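Local atomic coordinates of amidase, hydantoinase/carbamoylase family (Paraburkholderia phymatum, PDB entry 6C0D), a protein that probably hydrolyses N-carbamoyl-L-amino acids as a zinc-dependent, homodimeric member of the peptidase M20 family. Residues Glu11-Ile16 with Ala409-Ala414; Glu110-Leu115 with Phe124-Ala129. All coordinates share one frame; numbering follows the deposited sequence.

How the contacts relate
Both contacts lie on the same side of the chain's centre, with their own centres about 11 Å apart. Along the chain, contact 2 is nested inside the long loop that contact 1 closes: residues 11-16 come first, then 110-115 and 124-129, and finally 409-414. Helix 102-117 ties the two together, since it rests on strand 125-130 in contact 2 and also touches helix 399-419 and the N-terminal segment. The two helices pack against each other beside strand 125-130, and the N-terminal segment lies across both, so the two ends of the chain meet on this part of the M20 domain. Contact 1 is away from the zinc site; in contact 2 the Val128 side chain is about 11 Å from that of the zinc ligand His89.

Contact 1. Residues Glu11-Ile16 with Ala409-Ala414; sequences EDFPRI and AARAAA. With SO4 (sulfate ion), chain D.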
loop_
_atom_site.group_PDB
_atom_site.type_symbol
_atom_site.label_atom_id
_atom_site.label_comp_id
_atom_site.label_asym_id
_atom_site.label_seq_id
_atom_site.Cartn_x
_atom_site.Cartn_y
_atom_site.Cartn_z
ATOM N N GLU A 11 59.927 -12.920 -10.669
ATOM C CA GLU A 11 58.889 -13.137 -9.663
ATOM C C GLU A 11 57.935 -14.256 -10.096
ATOM O O GLU A 11 57.265 -14.147 -11.125
ATOM C CB GLU A 11 58.108 -11.839 -9.408
ATOM C CG GLU A 11 57.511 -11.741 -8.005
ATOM C CD GLU A 11 56.626 -10.515 -7.812
ATOM O OE1 GLU A 11 56.582 -9.659 -8.729
ATOM O OE2 GLU A 11 55.967 -10.416 -6.741
ATOM N N ASP A 12 57.884 -15.334 -9.314
ATOM C CA ASP A 12 56.993 -16.451 -9.605
ATOM C C ASP A 12 55.663 -16.251 -8.891
ATOM O O ASP A 12 55.627 -15.945 -7.692
ATOM C CB ASP A 12 57.615 -17.783 -9.191
ATOM C CG ASP A 12 58.854 -18.112 -9.988
ATOM O OD1 ASP A 12 59.947 -18.184 -9.384
ATOM O OD2 ASP A 12 58.738 -18.278 -11.222
ATOM N N PHE A 13 54.583 -16.421 -9.630
ATOM C CA PHE A 13 53.274 -16.253 -9.042
ATOM C C PHE A 13 52.543 -17.591 -8.982
ATOM O O PHE A 13 52.792 -18.479 -9.801
ATOM C CB PHE A 13 52.447 -15.240 -9.845
ATOM C CG PHE A 13 52.930 -13.820 -9.697
ATOM C CD1 PHE A 13 53.769 -13.250 -10.650
ATOM C CD2 PHE A 13 52.551 -13.057 -8.599
ATOM C CE1 PHE A 13 54.212 -11.938 -10.515
ATOM C CE2 PHE A 13 52.980 -11.740 -8.458
ATOM C CZ PHE A 13 53.811 -11.182 -9.416
ATOM N N PRO A 14 51.631 -17.759 -8.032
ATOM C CA PRO A 14 50.873 -19.009 -7.951
ATOM C C PRO A 14 49.934 -19.151 -9.136
ATOM O O PRO A 14 49.592 -18.181 -9.812
ATOM C CB PRO A 14 50.076 -18.868 -6.649
ATOM C CG PRO A 14 50.625 -17.665 -5.962
ATOM C CD PRO A 14 51.237 -16.801 -6.988
ATOM N N ARG A 15 49.490 -20.385 -9.353
ATOM C CA ARG A 15 48.585 -20.718 -10.456
ATOM C C ARG A 15 47.409 -21.504 -9.886
ATOM O O ARG A 15 47.594 -22.618 -9.382
ATOM C CB ARG A 15 49.325 -21.525 -11.526
ATOM N N ILE A 16 46.199 -20.933 -9.947
ATOM C CA ILE A 16 45.043 -21.679 -9.464
ATOM C C ILE A 16 44.745 -22.823 -10.423
ATOM O O ILE A 16 45.216 -22.870 -11.562
ATOM C CB ILE A 16 43.798 -20.791 -9.288
ATOM C CG1 ILE A 16 43.256 -20.365 -10.666
ATOM C CG2 ILE A 16 44.123 -19.593 -8.416
ATOM C CD1 ILE A 16 41.836 -19.754 -10.604
ATOM N N ALA A 409 42.203 -12.515 -7.519
ATOM C CA ALA A 409 42.273 -12.602 -6.059
ATOM C C ALA A 409 43.516 -13.359 -5.595
ATOM O O ALA A 409 44.158 -12.969 -4.607
ATOM C CB ALA A 409 41.009 -13.266 -5.504
ATOM N N ALA A 410 43.873 -14.441 -6.292
ATOM C CA ALA A 410 45.054 -15.218 -5.905
ATOM C C ALA A 410 46.340 -14.417 -6.087
ATOM O O ALA A 410 47.262 -14.509 -5.257
ATOM C CB ALA A 410 45.124 -16.512 -6.723
ATOM N N ARG A 411 46.448 -13.687 -7.203
ATOM C CA ARG A 411 47.624 -12.851 -7.420
ATOM C C ARG A 411 47.727 -11.768 -6.351
ATOM O O ARG A 411 48.795 -11.573 -5.756
ATOM C CB ARG A 411 47.594 -12.229 -8.818
ATOM C CG ARG A 411 48.810 -11.354 -9.128
ATOM C CD ARG A 411 48.720 -10.726 -10.526
ATOM N NE ARG A 411 49.782 -9.745 -10.768
ATOM C CZ ARG A 411 50.875 -10.004 -11.479
ATOM N NH1 ARG A 411 51.026 -11.198 -12.032
ATOM N NH2 ARG A 411 51.794 -9.069 -11.667
ATOM N N ALA A 412 46.629 -11.069 -6.079
ATOM C CA ALA A 412 46.635 -10.069 -5.016
ATOM C C ALA A 412 46.964 -10.693 -3.664
ATOM O O ALA A 412 47.689 -10.097 -2.861
ATOM C CB ALA A 412 45.271 -9.380 -4.951
ATOM N N ALA A 413 46.397 -11.864 -3.377
ATOM C CA ALA A 413 46.664 -12.514 -2.094
ATOM C C ALA A 413 48.142 -12.820 -1.946
ATOM O O ALA A 413 48.707 -12.662 -0.857
ATOM C CB ALA A 413 45.865 -13.808 -1.958
ATOM N N ALA A 414 48.777 -13.280 -3.024
ATOM C CA ALA A 414 50.218 -13.536 -2.979
ATOM C C ALA A 414 50.987 -12.271 -2.617
ATOM O O ALA A 414 51.943 -12.319 -1.829
ATOM C CB ALA A 414 50.704 -14.078 -4.329
HETATM S S SO4 D . 52.384 -5.601 -10.804
HETATM O O1 SO4 D . 52.002 -4.294 -11.332
HETATM O O2 SO4 D . 51.856 -6.657 -11.666
HETATM O O3 SO4 D . 53.841 -5.688 -10.748
HETATM O O4 SO4 D . 51.838 -5.754 -9.458
#
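Arg411 NH1 sits over the centre of the Phe13 ring, with Phe13 CE1 its nearest carbon at 3.6 Å. This cation-pi stack fastens the extended N-terminal segment 11-16 onto helix 399-419, the last helix of this M20-family zinc hydrolase. Two measurements define the stack: Arg411 CZ is 4.0 Å from the Phe13 ring centroid and 20° off the ring normal, and the guanidinium and ring planes differ by only 26°. Seen from the guanidinium, Phe13 CZ lies over one face, offset toward the rim. Arg411 gets there by stretching out: CG is anti to the backbone N (chi1 -179°) and the chain runs straight on to NE, carrying the charged group outward from the helix, roughly square to its axis, to the ring, while its CG brushes Phe13 CD2 at 4.1 Å. Arg411 has two deposited conformers, and this geometry belongs to the one described here.

A sulfate, probably from the crystallisation liquor, sits at the edge of the same guanidinium, near its plane, while Phe13 lies over a face. Its O2 is modelled 2.4 Å from Arg411 NH2, a doubtful distance.

Further along, the contact is apolar and is made with alanine methyls of the helix. Pro14 lays the edge of its ring on the Ala414 methyl, with Pro14 CD 3.8 Å and Pro14 CG 3.9 Å from Ala414 CB. Thr121 touches both residues, and Leu115 of helix 102-117 packs on Pro14. Arg15, whose CB points away, separates this pair from the last one. One turn earlier on the helix, the branch methyl of Ile16 does the touching: CG2 comes within 3.7 Å of Ala410 CB.

Contact 2. Residues Glu110-Leu115 with Phe124-Ala129; sequences EIARAL and FAVDVA
Val126 of strand 125-130 meets helix 102-117 with both of its methyl groups, each used for a different residue. From CB the side chain forks. With CG1 anti to the backbone N (chi1 179°), that methyl lies against Ala112, 4.0 Å from Ala112 CB and 4.1 Å from Ala112 CA; the other methyl, CG2, meets Leu115 CD2 at 3.9 Å, where the two side chains cross at about a right angle. Two residues along, Val128, on the same face of the strand, sets its CG2 3.9 Å from Ala112 CB. The Ala112 methyl is thus touched by both valines, and its small size agrees with the close backbone approach, 5.6 Å between Ala112 CA and Val126 CA.

Helix 110-115 and strand 125-129 run nearly antiparallel, at 160°, and their axes approach to 8.4 Å at the closest, as expected for the helix and returning strand of a beta-alpha-beta unit. Away from the strand, Arg113 grips Glu110 OE1 side-on through both NE and NH2, the shorter bond being 2.8 Å from NH2 to OE1. Arg20 and Asp24 extend this salt-bridge cluster.

Strand 125-130 lies between strand 83-88, its parallel partner, and the antiparallel strand 73-76, with Val126 also touching Ile86. Helix 102-117 covers it, and Ile111 links that helix to Ala409, Ala410 and Ala413 of helix 399-419.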
loop_
_atom_site.group_PDB
_atom_site.type_symbol
_atom_site.label_atom_id
_atom_site.label_comp_id
_atom_site.label_asym_id
_atom_site.label_seq_id
_atom_site.Cartn_x
_atom_site.Cartn_y
_atom_site.Cartn_z
ATOM N N GLU A 110 40.571 -22.171 -2.691
ATOM C CA GLU A 110 41.455 -22.398 -3.830
ATOM C C GLU A 110 42.722 -21.569 -3.705
ATOM O O GLU A 110 43.811 -22.018 -4.082
ATOM C CB GLU A 110 40.744 -22.063 -5.143
ATOM C CG GLU A 110 41.659 -22.186 -6.371
ATOM C CD GLU A 110 42.225 -23.585 -6.570
ATOM O OE1 GLU A 110 41.620 -24.568 -6.074
ATOM O OE2 GLU A 110 43.290 -23.710 -7.223
ATOM N N ILE A 111 42.591 -20.344 -3.204
ATOM C CA ILE A 111 43.768 -19.491 -3.041
ATOM C C ILE A 111 44.714 -20.088 -2.017
ATOM O O ILE A 111 45.930 -20.110 -2.230
ATOM C CB ILE A 111 43.342 -18.060 -2.671
ATOM C CG1 ILE A 111 42.605 -17.433 -3.870
ATOM C CG2 ILE A 111 44.575 -17.209 -2.286
ATOM C CD1 ILE A 111 41.833 -16.166 -3.508
ATOM N N ALA A 112 44.176 -20.625 -0.915
ATOM C CA ALA A 112 45.040 -21.317 0.051
ATOM C C ALA A 112 45.760 -22.488 -0.602
ATOM O O ALA A 112 46.973 -22.671 -0.418
ATOM C CB ALA A 112 44.215 -21.791 1.241
ATOM N N ARG A 113 45.032 -23.274 -1.412
ATOM C CA ARG A 113 45.653 -24.395 -2.102
ATOM C C ARG A 113 46.732 -23.907 -3.059
ATOM O O ARG A 113 47.866 -24.400 -3.042
ATOM C CB ARG A 113 44.581 -25.214 -2.842
ATOM C CG ARG A 113 43.702 -26.060 -1.889
ATOM C CD ARG A 113 42.747 -26.995 -2.663
ATOM N NE ARG A 113 41.803 -26.247 -3.501
ATOM C CZ ARG A 113 40.481 -26.419 -3.508
ATOM N NH1 ARG A 113 39.913 -27.337 -2.730
ATOM N NH2 ARG A 113 39.727 -25.683 -4.324
ATOM N N ALA A 114 46.404 -22.922 -3.897
ATOM C CA ALA A 114 47.345 -22.488 -4.923
ATOM C C ALA A 114 48.589 -21.836 -4.316
ATOM O O ALA A 114 49.705 -22.057 -4.800
ATOM C CB ALA A 114 46.650 -21.530 -5.894
ATOM N N LEU A 115 48.430 -21.028 -3.260
ATOM C CA LEU A 115 49.622 -20.416 -2.671
ATOM C C LEU A 115 50.495 -21.463 -2.002
ATOM O O LEU A 115 51.730 -21.326 -1.979
ATOM C CB LEU A 115 49.237 -19.311 -1.681
ATOM C CG LEU A 115 49.147 -17.890 -2.283
ATOM C CD1 LEU A 115 48.128 -17.835 -3.423
ATOM C CD2 LEU A 115 48.816 -16.827 -1.217
ATOM N N PHE A 124 53.475 -18.757 3.089
ATOM C CA PHE A 124 52.544 -17.727 3.542
ATOM C C PHE A 124 51.328 -18.359 4.213
ATOM O O PHE A 124 50.641 -19.185 3.603
ATOM C CB PHE A 124 52.063 -16.876 2.368
ATOM C CG PHE A 124 53.155 -16.167 1.598
ATOM C CD1 PHE A 124 54.454 -16.073 2.074
ATOM C CD2 PHE A 124 52.845 -15.580 0.369
ATOM C CE1 PHE A 124 55.431 -15.404 1.331
ATOM C CE2 PHE A 124 53.809 -14.912 -0.370
ATOM C CZ PHE A 124 55.094 -14.829 0.106
ATOM N N ALA A 125 51.025 -17.932 5.444
ATOM C CA ALA A 125 49.832 -18.421 6.124
ATOM C C ALA A 125 48.576 -17.799 5.514
ATOM O O ALA A 125 48.442 -16.571 5.457
ATOM C CB ALA A 125 49.911 -18.123 7.625
ATOM N N VAL A 126 47.652 -18.651 5.066
ATOM C CA VAL A 126 46.341 -18.226 4.567
ATOM C C VAL A 126 45.279 -19.007 5.337
ATOM O O VAL A 126 45.310 -20.241 5.341
ATOM C CB VAL A 126 46.193 -18.481 3.059
ATOM C CG1 VAL A 126 44.783 -18.042 2.582
ATOM C CG2 VAL A 126 47.307 -17.751 2.282
ATOM N N ASP A 127 44.368 -18.291 6.010
ATOM C CA ASP A 127 43.214 -18.876 6.695
ATOM C C ASP A 127 41.987 -18.728 5.795
ATOM O O ASP A 127 41.908 -17.795 4.993
ATOM C CB ASP A 127 42.906 -18.183 8.038
ATOM C CG ASP A 127 44.044 -18.258 9.063
ATOM O OD1 ASP A 127 44.962 -19.110 8.964
ATOM O OD2 ASP A 127 43.981 -17.466 10.036
ATOM N N VAL A 128 41.022 -19.648 5.928
ATOM C CA VAL A 128 39.810 -19.611 5.109
ATOM C C VAL A 128 38.584 -19.654 6.010
ATOM O O VAL A 128 38.518 -20.479 6.925
ATOM C CB VAL A 128 39.785 -20.789 4.104
ATOM C CG1 VAL A 128 38.550 -20.726 3.225
ATOM C CG2 VAL A 128 41.056 -20.783 3.258
ATOM N N ALA A 129 37.574 -18.825 5.713
ATOM C CA ALA A 129 36.415 -18.737 6.600
ATOM C C ALA A 129 35.088 -18.752 5.852
ATOM O O ALA A 129 34.957 -18.144 4.783
ATOM C CB ALA A 129 36.459 -17.462 7.448
#